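Local coordinates for uncharacterized protein (Escherichia coli O157:H7, PDB 4ZV9), which is uncharacterized but, as a member of the dienelactone hydrolase family with an alpha/beta-hydrolase fold, probably hydrolyses an ester or lactone substrate, at residues 52-57 with 211-217; 77-81 with 94-98; 150-154 with 208-212. All coordinates share one frame; numbering follows the deposited sequence. Where two conformers were deposited one is given.

Contact 1: 52-57 with 211-217; sequences RGLNPY and HNDSTPR
Y57 is held at its face by N212 and at its hydroxyl by H211. The amide of N212 lies almost flat over one face of the phenol ring, the planes 12° apart, with N212 CG 3.5 Å above the plane of the Y57 ring and displaced toward its rim. N212 OD1 sits near Y57 CG, and N212 CA adds a CH-pi contact over that face, 3.9 Å from the Y57 centroid. Because CG of Y57 is swung anti to its own N (chi1 157°), the ring runs from the start of helix 56-67 across to the loop 211-217. There Y57 OH meets ND1 of H211 in a hydrogen bond of 2.7 Å, at the edge of the imidazole and in its plane.

The amide of N212 cannot easily turn. S214 N donates to N212 OD1 at 2.9 Å, which makes an Asx turn within the type I turn 212-215, and S214 OG adds a second bond of 2.6 Å from the same face. N212 ND2 is thereby aimed at a water shared with S214 OG and, weakly, with N55 ND2.

R52 arrives from the opposite direction, its guanidinium within 8° of parallel to the amide. R52 NH2 and N212 ND2 stand 3.1 Å apart, two donors that do not bond each other. Both turn to E50, by a salt bridge and a weak hydrogen bond respectively, and R52 also pairs with D88. The chemistry thus implies two N-H groups converging on one carboxylate, whose negative charge probably makes their closeness tolerable.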
# COMPACT_ATOMS: atom_id res chain seq x y z
N ARG A 52 9.51 -2.25 -8.29
CA ARG A 52 10.26 -3.44 -8.63
C ARG A 52 9.60 -4.75 -8.21
O ARG A 52 10.29 -5.72 -7.91
CB ARG A 52 11.67 -3.32 -8.05
CG ARG A 52 11.74 -2.93 -6.58
CD ARG A 52 12.86 -1.95 -6.42
NE ARG A 52 13.29 -1.70 -5.04
CZ ARG A 52 13.08 -0.59 -4.36
NH1 ARG A 52 12.39 0.41 -4.91
NH2 ARG A 52 13.56 -0.48 -3.13
N GLY A 53 8.27 -4.76 -8.19
CA GLY A 53 7.50 -5.96 -7.90
C GLY A 53 7.44 -6.36 -6.43
O GLY A 53 7.85 -5.61 -5.54
N LEU A 54 6.94 -7.57 -6.20
CA LEU A 54 6.69 -8.08 -4.88
C LEU A 54 7.95 -8.71 -4.30
O LEU A 54 8.17 -9.91 -4.48
CB LEU A 54 5.55 -9.10 -4.95
CG LEU A 54 5.10 -9.69 -3.60
CD1 LEU A 54 4.64 -8.60 -2.65
CD2 LEU A 54 3.99 -10.70 -3.83
N ASN A 55 8.78 -7.89 -3.67
CA ASN A 55 10.06 -8.35 -3.15
C ASN A 55 9.94 -8.70 -1.66
O ASN A 55 8.88 -8.50 -1.07
CB ASN A 55 11.18 -7.34 -3.48
CG ASN A 55 11.08 -6.02 -2.72
OD1 ASN A 55 10.22 -5.81 -1.88
ND2 ASN A 55 11.99 -5.10 -3.05
N PRO A 56 11.00 -9.25 -1.06
CA PRO A 56 10.85 -9.66 0.35
C PRO A 56 10.47 -8.55 1.36
O PRO A 56 9.85 -8.86 2.38
CB PRO A 56 12.21 -10.27 0.68
CG PRO A 56 12.67 -10.82 -0.64
CD PRO A 56 12.24 -9.78 -1.65
N TYR A 57 10.86 -7.31 1.10
CA TYR A 57 10.50 -6.19 1.97
C TYR A 57 9.00 -6.01 2.02
O TYR A 57 8.42 -5.95 3.10
CB TYR A 57 11.18 -4.90 1.51
CG TYR A 57 10.50 -3.61 1.94
CD1 TYR A 57 10.42 -3.25 3.29
CD2 TYR A 57 9.98 -2.73 0.99
CE1 TYR A 57 9.84 -2.04 3.68
CE2 TYR A 57 9.40 -1.54 1.36
CZ TYR A 57 9.32 -1.19 2.70
OH TYR A 57 8.73 0.02 3.05
N HIS A 211 11.28 4.01 4.85
CA HIS A 211 10.69 2.86 5.52
C HIS A 211 11.28 1.54 5.02
O HIS A 211 11.13 0.50 5.69
CB HIS A 211 9.18 2.85 5.31
CG HIS A 211 8.47 1.80 6.10
ND1 HIS A 211 8.13 0.57 5.58
CD2 HIS A 211 8.06 1.79 7.39
CE1 HIS A 211 7.53 -0.15 6.51
NE2 HIS A 211 7.47 0.57 7.62
N ASN A 212 11.95 1.56 3.87
CA ASN A 212 12.50 0.33 3.29
C ASN A 212 13.83 -0.04 3.95
O ASN A 212 14.89 0.44 3.57
CB ASN A 212 12.64 0.43 1.78
CG ASN A 212 12.97 -0.92 1.13
OD1 ASN A 212 13.49 -1.83 1.78
ND2 ASN A 212 12.65 -1.05 -0.18
N ASP A 213 13.74 -0.97 4.89
CA ASP A 213 14.90 -1.43 5.65
C ASP A 213 15.89 -2.30 4.85
O ASP A 213 16.94 -2.65 5.37
CB ASP A 213 14.42 -2.14 6.92
CG ASP A 213 13.37 -3.18 6.63
OD1 ASP A 213 13.74 -4.26 6.15
OD2 ASP A 213 12.17 -2.88 6.84
N SER A 214 15.59 -2.59 3.58
CA SER A 214 16.54 -3.33 2.73
C SER A 214 17.40 -2.38 1.88
O SER A 214 18.23 -2.84 1.09
CB SER A 214 15.80 -4.31 1.82
OG SER A 214 15.05 -3.63 0.80
N THR A 215 17.26 -1.07 2.07
CA THR A 215 18.02 -0.08 1.28
C THR A 215 18.79 0.88 2.18
O THR A 215 18.44 1.06 3.35
CB THR A 215 17.12 0.80 0.40
OG1 THR A 215 16.40 1.74 1.23
CG2 THR A 215 16.12 -0.04 -0.38
N PRO A 216 19.82 1.54 1.63
CA PRO A 216 20.58 2.53 2.41
C PRO A 216 19.80 3.79 2.81
O PRO A 216 20.27 4.57 3.64
CB PRO A 216 21.76 2.90 1.49
CG PRO A 216 21.82 1.83 0.45
CD PRO A 216 20.42 1.30 0.31
N ARG A 217 18.64 4.02 2.19
CA ARG A 217 17.80 5.18 2.52
C ARG A 217 16.97 4.93 3.79
O ARG A 217 16.29 5.83 4.29
CB ARG A 217 16.90 5.53 1.31
CG ARG A 217 17.67 5.84 0.01
CD ARG A 217 16.92 5.66 -1.30
NE ARG A 217 16.60 4.27 -1.64
CZ ARG A 217 17.45 3.39 -2.14
NH1 ARG A 217 17.05 2.17 -2.43
NH2 ARG A 217 18.72 3.72 -2.34
O HOH W 1 14.08 -3.10 -1.75

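Contact 2: 77-81 with 94-98; sequences GLNSV and LQQQV
L78 and V81 face L94, Q95 and V98 in a contact held by apolar packing, with no hydrogen bond passing between the two segments. L78 makes its closest approach through one methyl. With its CG beside the backbone N (chi1 -63°) and CD1 continuing the extended chain, CD2 is the branch bent toward the helix, where it presses on backbone as well as side chain: L78 CD2 is 3.5 Å from Q95 CA. The same methyl lies 3.9 Å from L94 CB and 3.8 Å from Q95 CB, so it sits against the helix surface where these two residues follow one another. V81 CG2 fills in beside it, 4.1 Å from L94 CB, and the side chains of V81 and L94 lie alongside one another, running opposite ways. V98 closes the patch, crossing V81 at a slant with the two CG2 methyls 4.2 Å apart.

Mixed contacts border this patch. V98 CG2 rests 3.9 Å from G77 O, and S80 OG approaches the same methyl more loosely.

The hydrogen bonds lie within each segment or lead outward. V81 N donates to L78 O at 3.0 Å, drawing the loop into a tight bend that brings L78 and V81 onto one side. Q95, whose CB takes part in the packing, sends its extended chain away to a polar task: OE1 accepts from G53 N and NE2 donates to E50 O. The loop start is held in turn by G77 N bonded to H49 NE2.

The contact lays the loop after strand 71-75 against the last turn of helix 88-97, while helix 100-116 packs against Q95 and V98 through L103.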
# COMPACT_ATOMS: atom_id res chain seq x y z
N GLY A 77 2.76 -7.42 -9.06
CA GLY A 77 2.63 -6.66 -10.30
C GLY A 77 3.48 -7.18 -11.44
O GLY A 77 3.32 -6.75 -12.58
N LEU A 78 4.40 -8.09 -11.13
CA LEU A 78 5.21 -8.72 -12.16
C LEU A 78 4.71 -10.10 -12.54
O LEU A 78 5.40 -10.83 -13.25
CB LEU A 78 6.66 -8.82 -11.69
CG LEU A 78 7.35 -7.48 -11.43
CD1 LEU A 78 8.81 -7.70 -11.06
CD2 LEU A 78 7.25 -6.56 -12.66
N ASN A 79 3.49 -10.45 -12.12
CA ASN A 79 2.99 -11.79 -12.38
C ASN A 79 2.88 -12.14 -13.85
O ASN A 79 3.02 -13.30 -14.23
CB ASN A 79 1.66 -12.03 -11.68
CG ASN A 79 1.28 -13.50 -11.65
OD1 ASN A 79 2.10 -14.37 -11.32
ND2 ASN A 79 0.04 -13.78 -11.95
N SER A 80 2.65 -11.13 -14.70
CA SER A 80 2.52 -11.37 -16.13
C SER A 80 3.86 -11.59 -16.84
O SER A 80 3.88 -11.97 -18.01
CB SER A 80 1.79 -10.20 -16.81
OG SER A 80 2.52 -8.98 -16.70
N VAL A 81 4.97 -11.29 -16.17
CA VAL A 81 6.30 -11.42 -16.77
C VAL A 81 7.22 -12.30 -15.92
O VAL A 81 8.42 -12.04 -15.83
CB VAL A 81 6.94 -10.02 -17.07
CG1 VAL A 81 6.20 -9.32 -18.21
CG2 VAL A 81 6.95 -9.13 -15.83
N LEU A 94 11.66 -4.95 -15.46
CA LEU A 94 10.45 -5.68 -15.82
C LEU A 94 9.19 -4.85 -15.58
O LEU A 94 8.27 -4.87 -16.40
CB LEU A 94 10.34 -7.01 -15.06
CG LEU A 94 11.34 -8.09 -15.48
CD1 LEU A 94 11.25 -9.29 -14.54
CD2 LEU A 94 11.13 -8.53 -16.92
N GLN A 95 9.12 -4.14 -14.45
CA GLN A 95 7.90 -3.41 -14.12
C GLN A 95 7.62 -2.32 -15.17
O GLN A 95 6.48 -2.05 -15.48
CB GLN A 95 7.93 -2.87 -12.69
CG GLN A 95 6.59 -2.31 -12.25
CD GLN A 95 6.45 -2.19 -10.73
OE1 GLN A 95 6.82 -3.09 -9.98
NE2 GLN A 95 5.86 -1.10 -10.28
N GLN A 96 8.69 -1.75 -15.73
CA GLN A 96 8.56 -0.76 -16.81
C GLN A 96 7.91 -1.31 -18.08
O GLN A 96 7.30 -0.56 -18.82
CB GLN A 96 9.94 -0.24 -17.21
CG GLN A 96 10.53 0.75 -16.24
CD GLN A 96 11.90 1.21 -16.67
OE1 GLN A 96 12.57 0.57 -17.51
NE2 GLN A 96 12.36 2.31 -16.08
N GLN A 97 8.04 -2.61 -18.31
CA GLN A 97 7.48 -3.24 -19.50
C GLN A 97 6.01 -3.60 -19.32
O GLN A 97 5.34 -3.93 -20.29
CB GLN A 97 8.25 -4.53 -19.82
CG GLN A 97 9.75 -4.37 -20.04
CD GLN A 97 10.51 -5.71 -20.02
OE1 GLN A 97 9.91 -6.79 -19.99
NE2 GLN A 97 11.84 -5.63 -20.05
N VAL A 98 5.50 -3.56 -18.10
CA VAL A 98 4.11 -3.93 -17.84
C VAL A 98 3.20 -2.74 -18.17
O VAL A 98 3.53 -1.60 -17.85
CB VAL A 98 3.91 -4.35 -16.36
CG1 VAL A 98 2.45 -4.71 -16.07
CG2 VAL A 98 4.79 -5.55 -16.01

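Contact 3: 150-154 with 208-212; sequences VPFYG and HGFHN
The loop 208-212, between strand 198-203 and helix 220-237, folds over the loop that follows strand 148-151, and Y153 is the main side chain joining them. Its ring is wedged between backbone and aromatic partners. G209 N stands over one face, 3.2 Å above the plane of the Y153 ring and toward its rim, and F152 CB covers the opposite face. At the edge, Y153 CE2 points into the face of F210, 3.6 Å from F210 CE2, a T-shaped pair with planes 68° apart. F210 is turned to receive it by a chi1 of 67°, which places F210 CG between its backbone N and carbonyl carbon.

H208 completes the aromatic cluster: Y153 CD1 lies over the centre of the imidazole, and Y153 O is 3.1 Å from H208 CE1. As H208 ND1 is hydrogen-bonded to D177 OD2, this is consistent with the His-Asp pair of a dienelactone hydrolase triad, C130, modified to S,S-(2-hydroxyethyl)thiocysteine in this crystal, being the likely nucleophile.

Y153 OH accepts H211 N at 3.1 Å (N-H...O 152°), gripping the type I turn 209-212 that N212 N closes onto G209 O at 2.9 Å. Separately, F152 CE2 meets H211 CG obliquely at 4.3 Å.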
# COMPACT_ATOMS: atom_id res chain seq x y z
N VAL A 150 -3.14 5.18 2.81
CA VAL A 150 -1.91 5.63 3.44
C VAL A 150 -0.74 5.58 2.45
O VAL A 150 -0.00 4.59 2.39
CB VAL A 150 -1.59 4.79 4.69
CG1 VAL A 150 -0.40 5.35 5.44
CG2 VAL A 150 -2.80 4.72 5.62
N PRO A 151 -0.58 6.64 1.64
CA PRO A 151 0.53 6.67 0.71
C PRO A 151 1.85 7.09 1.35
O PRO A 151 1.91 8.12 2.03
CB PRO A 151 0.11 7.73 -0.31
CG PRO A 151 -0.84 8.61 0.43
CD PRO A 151 -1.59 7.67 1.32
N PHE A 152 2.89 6.27 1.17
CA PHE A 152 4.24 6.63 1.58
C PHE A 152 4.98 7.18 0.35
O PHE A 152 5.15 6.47 -0.66
CB PHE A 152 5.02 5.44 2.09
CG PHE A 152 4.66 5.00 3.48
CD1 PHE A 152 3.49 4.31 3.73
CD2 PHE A 152 5.57 5.15 4.52
CE1 PHE A 152 3.20 3.84 5.00
CE2 PHE A 152 5.29 4.68 5.78
CZ PHE A 152 4.09 4.03 6.03
N TYR A 153 5.45 8.43 0.47
CA TYR A 153 6.25 9.10 -0.57
C TYR A 153 5.91 8.66 -1.98
O TYR A 153 6.76 8.15 -2.70
CB TYR A 153 7.76 9.00 -0.27
CG TYR A 153 8.19 7.72 0.43
CD1 TYR A 153 8.35 6.53 -0.26
CD2 TYR A 153 8.47 7.74 1.79
CE1 TYR A 153 8.78 5.37 0.39
CE2 TYR A 153 8.88 6.60 2.44
CZ TYR A 153 9.04 5.42 1.74
OH TYR A 153 9.43 4.31 2.43
N GLY A 154 4.67 8.92 -2.36
CA GLY A 154 4.15 8.57 -3.68
C GLY A 154 3.48 9.71 -4.41
O GLY A 154 3.15 10.75 -3.81
N HIS A 208 13.17 9.69 0.24
CA HIS A 208 12.25 8.68 -0.25
C HIS A 208 12.81 7.31 0.08
O HIS A 208 14.03 7.12 0.04
CB HIS A 208 12.33 8.91 -1.76
CG HIS A 208 11.36 8.18 -2.61
ND1 HIS A 208 10.24 8.77 -3.18
CD2 HIS A 208 11.42 6.93 -3.12
CE1 HIS A 208 9.62 7.88 -3.94
NE2 HIS A 208 10.31 6.76 -3.91
N GLY A 209 11.93 6.36 0.41
CA GLY A 209 12.33 5.00 0.73
C GLY A 209 12.78 4.80 2.17
O GLY A 209 13.33 3.75 2.50
N PHE A 210 12.51 5.77 3.05
CA PHE A 210 13.02 5.68 4.44
C PHE A 210 12.43 4.53 5.26
O PHE A 210 13.03 4.13 6.25
CB PHE A 210 12.90 7.01 5.23
CG PHE A 210 11.49 7.44 5.51
CD1 PHE A 210 10.75 6.86 6.54
CD2 PHE A 210 10.91 8.47 4.79
CE1 PHE A 210 9.45 7.26 6.81
CE2 PHE A 210 9.62 8.90 5.07
CZ PHE A 210 8.89 8.29 6.08
N HIS A 211 11.28 4.01 4.85
CA HIS A 211 10.69 2.86 5.52
C HIS A 211 11.28 1.54 5.02
O HIS A 211 11.13 0.50 5.69
CB HIS A 211 9.18 2.85 5.31
CG HIS A 211 8.47 1.80 6.10
ND1 HIS A 211 8.13 0.57 5.58
CD2 HIS A 211 8.06 1.79 7.39
CE1 HIS A 211 7.53 -0.15 6.51
NE2 HIS A 211 7.47 0.57 7.62
N ASN A 212 11.95 1.56 3.87
CA ASN A 212 12.50 0.33 3.29
C ASN A 212 13.83 -0.04 3.95
O ASN A 212 14.89 0.44 3.57
CB ASN A 212 12.64 0.43 1.78
CG ASN A 212 12.97 -0.92 1.13
OD1 ASN A 212 13.49 -1.83 1.78
ND2 ASN A 212 12.65 -1.05 -0.18

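Contacts 1 and 3 end on the same loop, between strand 198-203 and helix 220-237, and share H211 and N212; their centres are about 10 Å apart. Contact 1 opens first along the chain, at the start of helix 56-67, and contact 2, on helix 88-97, is nested inside the loop it closes. The centres of these two lie about 17 Å apart, yet they touch through Q95 and L78 against G53. Contact 2 closes before contact 3 opens, and their nearest atoms stay about 11 Å apart. Together the three tie loops following strands 42-48, 71-75, 148-151 and 198-203, the region where an alpha/beta hydrolase builds its active site.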